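Local coordinates for protein uncharacterized conserved (Bdellovibrio bacteriovorus, PDB 7O21) that probably acts as a YkuD-family LD-carboxypeptidase that trims cell-wall peptidoglycan, part of the asymmetric editing that gives this predatory bacterium its curved shape, at residues W134-D140 and C151-N156; R51-V55 and T67-D72; G110-F114 and I159-A163. The contacts are given in a common frame with arbitrary orientation. Numbering follows the deposited sequence.

Interaction 1. Residues W134-D140 and C151-N156; sequences WLHAIPD and CVVVRN
Build two short parallel strands in register, Leu135 beside Val152 (CA–CA 4.6 Å) and His136 beside Val153 (5.1 Å). Val152 N donates to Trp134 O (2.9 Å), His136 N to Val152 O (2.9 Å) and Val154 N to His136 O (3.0 Å). Leu135 (chi1 t, chi2 p) sets CD1 3.7 Å from Val152 CG1; on the other face His136 takes chi1 p, chi2 77°, bringing NE2 3.6 Å from Cys151 CB. Cys151 (m) receives Trp134 N (side chain m, chi2 3°) at SG, 3.5 Å. Past the strands, Asn156 (chi1 m) donates from ND2 to Asp140 OD1 (3.3 Å), while its OD1 takes Ala111 N. Arg155 (chi1 and chi2 m) curls back to Val142 O, and water 1 joins Ile138 O, Asp140 OD1 and Asn156 N. Cys151 and His136 are the predicted nucleophile and proton donor/acceptor of the YkuD catalytic site. The His136 ND1 proton goes to Ala137 O (2.6 Å), and NE2 lies 3.9 Å from Cys151 SG, consistent with NE2 taking the thiol proton.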
loop_
_atom_site.group_PDB
_atom_site.type_symbol
_atom_site.label_atom_id
_atom_site.label_comp_id
_atom_site.label_asym_id
_atom_site.label_seq_id
_atom_site.Cartn_x
_atom_site.Cartn_y
_atom_site.Cartn_z
ATOM N N TRP A 134 10.475 -2.202 -10.526
ATOM C CA TRP A 134 11.404 -1.312 -9.855
ATOM C C TRP A 134 12.182 -0.543 -10.912
ATOM O O TRP A 134 12.314 -0.984 -12.059
ATOM C CB TRP A 134 12.452 -2.102 -9.055
ATOM C CG TRP A 134 11.980 -2.793 -7.804
ATOM C CD1 TRP A 134 10.711 -2.852 -7.315
ATOM C CD2 TRP A 134 12.804 -3.512 -6.882
ATOM N NE1 TRP A 134 10.689 -3.582 -6.143
ATOM C CE2 TRP A 134 11.967 -3.991 -5.855
ATOM C CE3 TRP A 134 14.174 -3.802 -6.830
ATOM C CZ2 TRP A 134 12.454 -4.735 -4.776
ATOM C CZ3 TRP A 134 14.656 -4.544 -5.767
ATOM C CH2 TRP A 134 13.801 -4.997 -4.749
ATOM N N LEU A 135 12.737 0.593 -10.497
ATOM C CA LEU A 135 13.782 1.289 -11.242
ATOM C C LEU A 135 15.100 0.979 -10.537
ATOM O O LEU A 135 15.232 1.241 -9.337
ATOM C CB LEU A 135 13.517 2.794 -11.217
ATOM C CG LEU A 135 14.693 3.697 -11.601
ATOM C CD1 LEU A 135 15.072 3.619 -13.097
ATOM C CD2 LEU A 135 14.349 5.126 -11.217
ATOM N N HIS A 136 16.043 0.356 -11.239
ATOM C CA HIS A 136 17.264 -0.051 -10.551
ATOM C C HIS A 136 18.441 -0.051 -11.511
ATOM O O HIS A 136 18.314 0.304 -12.679
ATOM C CB HIS A 136 17.098 -1.400 -9.832
ATOM C CG HIS A 136 16.873 -2.567 -10.742
ATOM N ND1 HIS A 136 17.891 -3.159 -11.466
ATOM C CD2 HIS A 136 15.755 -3.287 -11.008
ATOM C CE1 HIS A 136 17.401 -4.181 -12.149
ATOM N NE2 HIS A 136 16.107 -4.278 -11.888
ATOM N N ALA A 137 19.609 -0.417 -10.991
ATOM C CA ALA A 137 20.814 -0.476 -11.797
ATOM C C ALA A 137 21.265 -1.930 -11.937
ATOM O O ALA A 137 20.474 -2.865 -11.724
ATOM C CB ALA A 137 21.873 0.453 -11.204
ATOM N N ILE A 138 22.491 -2.111 -12.336
ATOM C CA ILE A 138 23.010 -3.463 -12.630
ATOM C C ILE A 138 24.523 -3.341 -12.754
ATOM O O ILE A 138 24.994 -2.285 -12.931
ATOM C CB ILE A 138 22.317 -3.998 -13.901
ATOM C CG1 ILE A 138 22.129 -5.519 -13.854
ATOM C CG2 ILE A 138 22.977 -3.476 -15.171
ATOM C CD1 ILE A 138 20.931 -6.031 -14.552
ATOM N N PRO A 139 25.300 -4.424 -12.672
ATOM C CA PRO A 139 26.728 -4.279 -12.839
ATOM C C PRO A 139 27.070 -3.703 -14.220
ATOM O O PRO A 139 26.492 -3.981 -15.185
ATOM C CB PRO A 139 27.199 -5.724 -12.722
ATOM C CG PRO A 139 26.226 -6.284 -11.727
ATOM C CD PRO A 139 24.912 -5.730 -12.221
ATOM N N ASP A 140 28.177 -2.988 -14.229
ATOM C CA ASP A 140 28.681 -2.349 -15.461
ATOM C C ASP A 140 28.956 -3.376 -16.571
ATOM O O ASP A 140 28.810 -3.016 -17.710
ATOM C CB ASP A 140 29.950 -1.579 -15.149
ATOM C CG ASP A 140 29.788 -0.391 -14.222
ATOM O OD1 ASP A 140 28.734 0.140 -14.135
ATOM O OD2 ASP A 140 30.737 -0.018 -13.656
ATOM N N CYS A 151 11.251 -4.416 -15.260
ATOM C CA CYS A 151 11.932 -3.394 -14.481
ATOM C C CYS A 151 12.606 -2.394 -15.404
ATOM O O CYS A 151 13.039 -2.732 -16.507
ATOM C CB CYS A 151 12.987 -4.038 -13.602
ATOM S SG CYS A 151 12.237 -4.779 -12.120
ATOM N N VAL A 152 12.711 -1.158 -14.938
ATOM C CA VAL A 152 13.472 -0.131 -15.649
ATOM C C VAL A 152 14.904 -0.164 -15.135
ATOM O O VAL A 152 15.140 -0.016 -13.931
ATOM C CB VAL A 152 12.854 1.256 -15.440
ATOM C CG1 VAL A 152 13.659 2.311 -16.209
ATOM C CG2 VAL A 152 11.377 1.261 -15.837
ATOM N N VAL A 153 15.862 -0.382 -16.032
ATOM C CA VAL A 153 17.252 -0.579 -15.642
ATOM C C VAL A 153 18.111 0.505 -16.277
ATOM O O VAL A 153 17.975 0.800 -17.475
ATOM C CB VAL A 153 17.749 -1.973 -16.059
ATOM C CG1 VAL A 153 19.136 -2.276 -15.448
ATOM C CG2 VAL A 153 16.727 -3.043 -15.686
ATOM N N VAL A 154 19.004 1.074 -15.471
ATOM C CA VAL A 154 19.954 2.092 -15.882
ATOM C C VAL A 154 21.327 1.719 -15.335
ATOM O O VAL A 154 21.482 0.818 -14.505
ATOM C CB VAL A 154 19.545 3.498 -15.392
ATOM C CG1 VAL A 154 18.202 3.907 -15.993
ATOM C CG2 VAL A 154 19.460 3.532 -13.872
ATOM N N ARG A 155 22.316 2.462 -15.752
ATOM C CA ARG A 155 23.695 2.250 -15.264
ATOM C C ARG A 155 23.845 2.780 -13.829
ATOM O O ARG A 155 23.073 3.574 -13.389
ATOM C CB ARG A 155 24.685 2.874 -16.252
ATOM C CG ARG A 155 24.736 2.187 -17.603
ATOM C CD ARG A 155 25.321 0.801 -17.480
ATOM N NE ARG A 155 25.090 -0.036 -18.628
ATOM C CZ ARG A 155 25.187 -1.338 -18.565
ATOM N NH1 ARG A 155 24.947 -2.083 -19.614
ATOM N NH2 ARG A 155 25.477 -1.918 -17.433
ATOM N N ASN A 156 24.880 2.324 -13.153
ATOM C CA ASN A 156 25.133 2.710 -11.742
ATOM C C ASN A 156 25.337 4.224 -11.608
ATOM O O ASN A 156 24.880 4.771 -10.679
ATOM C CB ASN A 156 26.364 1.978 -11.202
ATOM C CG ASN A 156 26.073 0.529 -10.928
ATOM O OD1 ASN A 156 25.118 0.240 -10.248
ATOM N ND2 ASN A 156 26.881 -0.354 -11.470
HETATM O O HOH W 1 25.957 -0.326 -14.532
#

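Interaction 2. Residues R51-V55 and T67-D72; sequences RKLSV and TEYPAD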
loop_
_atom_site.group_PDB
_atom_site.type_symbol
_atom_site.label_atom_id
_atom_site.label_comp_id
_atom_site.label_asym_id
_atom_site.label_seq_id
_atom_site.Cartn_x
_atom_site.Cartn_y
_atom_site.Cartn_z
ATOM N N ARG A 51 14.718 3.644 -25.695
ATOM C CA ARG A 51 15.671 3.259 -24.652
ATOM C C ARG A 51 16.233 4.494 -23.939
ATOM O O ARG A 51 17.446 4.661 -23.787
ATOM C CB ARG A 51 16.780 2.355 -25.214
ATOM C CG ARG A 51 16.274 0.997 -25.682
ATOM C CD ARG A 51 17.356 0.245 -26.456
ATOM N NE ARG A 51 17.811 1.009 -27.615
ATOM C CZ ARG A 51 17.551 0.686 -28.878
ATOM N NH1 ARG A 51 16.833 -0.394 -29.158
ATOM N NH2 ARG A 51 18.008 1.446 -29.864
ATOM N N LYS A 52 15.332 5.359 -23.467
ATOM C CA LYS A 52 15.741 6.607 -22.835
ATOM C C LYS A 52 14.894 6.870 -21.601
ATOM O O LYS A 52 13.688 6.607 -21.595
ATOM C CB LYS A 52 15.591 7.807 -23.773
ATOM C CG LYS A 52 16.432 7.723 -25.039
ATOM C CD LYS A 52 17.901 7.974 -24.761
ATOM C CE LYS A 52 18.655 8.247 -26.055
ATOM N NZ LYS A 52 19.850 7.378 -26.182
ATOM N N LEU A 53 15.527 7.430 -20.583
ATOM C CA LEU A 53 14.854 7.913 -19.388
ATOM C C LEU A 53 15.149 9.396 -19.252
ATOM O O LEU A 53 16.317 9.799 -19.262
ATOM C CB LEU A 53 15.356 7.155 -18.164
ATOM C CG LEU A 53 14.773 7.507 -16.798
ATOM C CD1 LEU A 53 14.951 6.311 -15.864
ATOM C CD2 LEU A 53 15.448 8.750 -16.206
ATOM N N SER A 54 14.103 10.207 -19.121
ATOM C CA SER A 54 14.237 11.650 -19.025
ATOM C C SER A 54 13.671 12.140 -17.702
ATOM O O SER A 54 12.796 11.509 -17.107
ATOM C CB SER A 54 13.477 12.363 -20.141
ATOM O OG SER A 54 13.792 11.840 -21.419
ATOM N N VAL A 55 14.208 13.258 -17.228
ATOM C CA VAL A 55 13.685 13.943 -16.054
ATOM C C VAL A 55 13.059 15.251 -16.508
ATOM O O VAL A 55 13.702 16.042 -17.203
ATOM C CB VAL A 55 14.778 14.197 -15.003
ATOM C CG1 VAL A 55 14.166 14.829 -13.763
ATOM C CG2 VAL A 55 15.476 12.900 -14.648
ATOM N N THR A 67 17.223 16.564 -17.993
ATOM C CA THR A 67 18.290 15.620 -18.305
ATOM C C THR A 67 17.691 14.364 -18.932
ATOM O O THR A 67 16.470 14.179 -18.960
ATOM C CB THR A 67 19.115 15.292 -17.057
ATOM O OG1 THR A 67 20.348 14.665 -17.449
ATOM C CG2 THR A 67 18.341 14.366 -16.134
ATOM N N GLU A 68 18.572 13.510 -19.459
ATOM C CA GLU A 68 18.167 12.317 -20.183
ATOM C C GLU A 68 19.332 11.333 -20.191
ATOM O O GLU A 68 20.491 11.737 -20.348
ATOM C CB GLU A 68 17.795 12.680 -21.626
ATOM C CG GLU A 68 17.267 11.529 -22.451
ATOM C CD GLU A 68 16.606 12.004 -23.728
ATOM O OE1 GLU A 68 15.651 12.807 -23.644
ATOM O OE2 GLU A 68 17.044 11.588 -24.811
ATOM N N TYR A 69 19.025 10.053 -20.024
ATOM C CA TYR A 69 20.042 9.017 -19.960
ATOM C C TYR A 69 19.540 7.771 -20.687
ATOM O O TYR A 69 18.336 7.592 -20.848
ATOM C CB TYR A 69 20.310 8.630 -18.504
ATOM C CG TYR A 69 20.676 9.800 -17.616
ATOM C CD1 TYR A 69 21.912 10.408 -17.738
ATOM C CD2 TYR A 69 19.795 10.286 -16.659
ATOM C CE1 TYR A 69 22.270 11.472 -16.941
ATOM C CE2 TYR A 69 20.147 11.359 -15.848
ATOM C CZ TYR A 69 21.387 11.942 -15.999
ATOM O OH TYR A 69 21.767 13.007 -15.217
ATOM N N PRO A 70 20.455 6.899 -21.106
ATOM C CA PRO A 70 20.014 5.594 -21.611
ATOM C C PRO A 70 19.325 4.777 -20.525
ATOM O O PRO A 70 19.643 4.880 -19.336
ATOM C CB PRO A 70 21.322 4.923 -22.052
ATOM C CG PRO A 70 22.341 6.052 -22.139
ATOM C CD PRO A 70 21.918 7.047 -21.111
ATOM N N ALA A 71 18.368 3.959 -20.959
ATOM C CA ALA A 71 17.673 3.042 -20.069
ATOM C C ALA A 71 17.103 1.914 -20.910
ATOM O O ALA A 71 16.940 2.046 -22.126
ATOM C CB ALA A 71 16.529 3.766 -19.355
ATOM N N ASP A 72 16.810 0.791 -20.260
ATOM C CA ASP A 72 16.163 -0.313 -20.954
ATOM C C ASP A 72 15.267 -1.039 -19.967
ATOM O O ASP A 72 15.225 -0.708 -18.780
ATOM C CB ASP A 72 17.198 -1.255 -21.584
ATOM C CG ASP A 72 16.741 -1.836 -22.924
ATOM O OD1 ASP A 72 15.520 -1.975 -23.157
ATOM O OD2 ASP A 72 17.627 -2.175 -23.736
#
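Arg51 opens this strand pair with a positive phi (55°, psi 52°), a conformation that glycine more usually adopts. It and Lys52 both face Asp47, making a G1 beta bulge in the turn back from strand 42-47. On the other side one bond survives: Arg51 O accepts Ala71 N at 3.1 Å. From there the antiparallel ladder runs on regularly: Leu53 and Tyr69 form a hydrogen-bonded pair, with Leu53 N to Tyr69 O and Tyr69 N to Leu53 O both at 2.8 Å, and Val55 N reaches Thr67 O at 3.0 Å. Pro70 sits opposite Lys52 in a non-hydrogen-bonded pair, so its missing amide hydrogen costs this ladder nothing.

The two segments belong to the hairpin of strands 52-59 and 62-73 in the barrel-like sheet of the L,D-transpeptidase catalytic domain; the axes of the short segments 52-55 and 67-70 run 160° apart and approach to 4.6 Å. One face carries Leu53, Val55, Thr67 and Tyr69. Val55 CG2 meets Thr67 CG2 at 3.5 Å, Leu53 CB lies 3.8 Å from Ala71 CB, and helix 156-163 covers this side, with Leu162 against Leu53 and Val55.

The opposite face is polar. Ser54 and Glu68 sit side by side there, Ser54 OG 3.1 Å from Glu68 OE1, and that same carboxylate oxygen forms a salt bridge with Lys65. Lys52, bent by chi1 and chi2 both m, brings CD 3.7 Å from Glu68 OE2. At the far end, Arg51 CD lies 3.7 Å from Asp72 OD2, and the Asp72 backbone bonds onward to Val153.

Interaction 3. Residues G110-F114 and I159-A163; sequences GALAF and IKKLA
This is helix-on-sheet packing within the YkuD catalytic domain: residues 159-163 of helix 156-163 lie against the start of strand 113-116, with no hydrogen bond between the two segments. Set the first segment by leaving helix 106-109 at Gly110 with positive phi (57°, psi -148°), turning through Ala111 (-78°/-22°) and then extending from Leu112 (-157°/151°) to Phe114. Leu112 and Phe114 direct their CA-to-CB bonds at the helix, while Ala113 points away, to Trp134 and His136. Give Leu112 chi1 m and chi2 t, and Phe114 chi1 m with chi2 at 90°.

Along the helix, Ile159 comes first, its CA 6.6 Å from that of Leu112. With chi1 t and chi2 p it touches both Leu112 and Phe114: CG1 is 3.9 Å from Leu112 CB, and CD1 is 4.0 Å from Phe114 CD1, near the plane of the ring. Lys160 follows at the solvent edge, chi1 m and then fully extended, so that its aliphatic CE rests 3.6 Å from Ala111 CB. Lys161 and Leu162 turn elsewhere, onto Tyr69. Ala163, whose N bonds back to Ile159 O at 3.1 Å, closes the turn and brings a small methyl to the sheet: Ala163 CB touches Leu112 CD1 at 3.9 Å and the ring edge at Phe114 CZ, also at 3.9 Å.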
loop_
_atom_site.group_PDB
_atom_site.type_symbol
_atom_site.label_atom_id
_atom_site.label_comp_id
_atom_site.label_asym_id
_atom_site.label_seq_id
_atom_site.Cartn_x
_atom_site.Cartn_y
_atom_site.Cartn_z
ATOM N N GLY A 110 22.579 -3.521 -8.988
ATOM C CA GLY A 110 23.559 -2.466 -8.880
ATOM C C GLY A 110 23.427 -1.702 -7.574
ATOM O O GLY A 110 23.015 -2.237 -6.535
ATOM N N ALA A 111 23.761 -0.412 -7.631
ATOM C CA ALA A 111 23.971 0.344 -6.407
ATOM C C ALA A 111 22.683 0.764 -5.718
ATOM O O ALA A 111 22.709 1.033 -4.515
ATOM C CB ALA A 111 24.816 1.585 -6.689
ATOM N N LEU A 112 21.558 0.825 -6.430
ATOM C CA LEU A 112 20.348 1.371 -5.838
ATOM C C LEU A 112 19.154 0.820 -6.590
ATOM O O LEU A 112 19.228 0.554 -7.787
ATOM C CB LEU A 112 20.308 2.901 -5.958
ATOM C CG LEU A 112 21.056 3.824 -4.999
ATOM C CD1 LEU A 112 20.735 5.272 -5.358
ATOM C CD2 LEU A 112 20.675 3.547 -3.560
ATOM N N ALA A 113 18.032 0.711 -5.885
ATOM C CA ALA A 113 16.754 0.410 -6.515
ATOM C C ALA A 113 15.695 1.293 -5.894
ATOM O O ALA A 113 15.755 1.614 -4.705
ATOM C CB ALA A 113 16.324 -1.052 -6.334
ATOM N N PHE A 114 14.712 1.671 -6.702
ATOM C CA PHE A 114 13.535 2.375 -6.223
ATOM C C PHE A 114 12.316 1.546 -6.579
ATOM O O PHE A 114 12.154 1.144 -7.734
ATOM C CB PHE A 114 13.432 3.754 -6.867
ATOM C CG PHE A 114 14.521 4.687 -6.446
ATOM C CD1 PHE A 114 15.715 4.741 -7.161
ATOM C CD2 PHE A 114 14.369 5.501 -5.326
ATOM C CE1 PHE A 114 16.733 5.588 -6.771
ATOM C CE2 PHE A 114 15.396 6.353 -4.930
ATOM C CZ PHE A 114 16.579 6.393 -5.656
ATOM N N ILE A 159 21.833 5.836 -11.882
ATOM C CA ILE A 159 20.880 5.698 -10.778
ATOM C C ILE A 159 21.263 6.621 -9.632
ATOM O O ILE A 159 20.389 7.147 -8.925
ATOM C CB ILE A 159 20.687 4.229 -10.330
ATOM C CG1 ILE A 159 19.392 4.078 -9.519
ATOM C CG2 ILE A 159 21.875 3.753 -9.488
ATOM C CD1 ILE A 159 18.118 4.108 -10.349
ATOM N N LYS A 160 22.570 6.857 -9.451
ATOM C CA LYS A 160 23.017 7.777 -8.412
ATOM C C LYS A 160 22.643 9.222 -8.736
ATOM O O LYS A 160 22.313 9.995 -7.831
ATOM C CB LYS A 160 24.521 7.626 -8.187
ATOM C CG LYS A 160 24.911 6.260 -7.666
ATOM C CD LYS A 160 26.421 6.061 -7.619
ATOM C CE LYS A 160 26.743 4.627 -7.233
ATOM N NZ LYS A 160 28.193 4.297 -7.385
ATOM N N LYS A 161 22.700 9.613 -10.011
ATOM C CA LYS A 161 22.219 10.940 -10.387
ATOM C C LYS A 161 20.714 11.060 -10.171
ATOM O O LYS A 161 20.229 12.084 -9.671
ATOM C CB LYS A 161 22.556 11.223 -11.848
ATOM C CG LYS A 161 24.046 11.306 -12.174
ATOM C CD LYS A 161 24.267 11.433 -13.683
ATOM C CE LYS A 161 25.744 11.513 -14.034
ATOM N NZ LYS A 161 25.962 11.428 -15.511
ATOM N N LEU A 162 19.953 10.033 -10.552
ATOM C CA LEU A 162 18.500 10.127 -10.442
ATOM C C LEU A 162 18.052 10.230 -8.993
ATOM O O LEU A 162 17.005 10.825 -8.706
ATOM C CB LEU A 162 17.845 8.922 -11.105
ATOM C CG LEU A 162 18.024 8.832 -12.620
ATOM C CD1 LEU A 162 17.410 7.536 -13.140
ATOM C CD2 LEU A 162 17.385 10.038 -13.301
ATOM N N ALA A 163 18.818 9.653 -8.069
ATOM C CA ALA A 163 18.438 9.700 -6.666
ATOM C C ALA A 163 18.245 11.131 -6.190
ATOM O O ALA A 163 17.409 11.387 -5.314
ATOM C CB ALA A 163 19.477 8.968 -5.807
#

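In the fold
All three contacts reach one catalytic-domain sheet and touch or include helix 156-163. Interaction 1 is the most buried, a parallel pair that holds the predicted catalytic residues. Interaction 2 prolongs the same sheet toward the surface, joined to it where Val153 N meets Asp72 O at 2.8 Å, and mixes a largely apolar face with a polar one. Interaction 3 adds no strand pairing between its own segments, only apolar packing with a lysine at its rim; it borders interaction 1 through Leu135 O and Phe114 N, 2.7 Å apart. The helix ties them together: Ile159 reaches Leu135 and Ala137, while Leu162 lies against Leu53 and Val55, so one helix packs on residues of interactions 1 and 2.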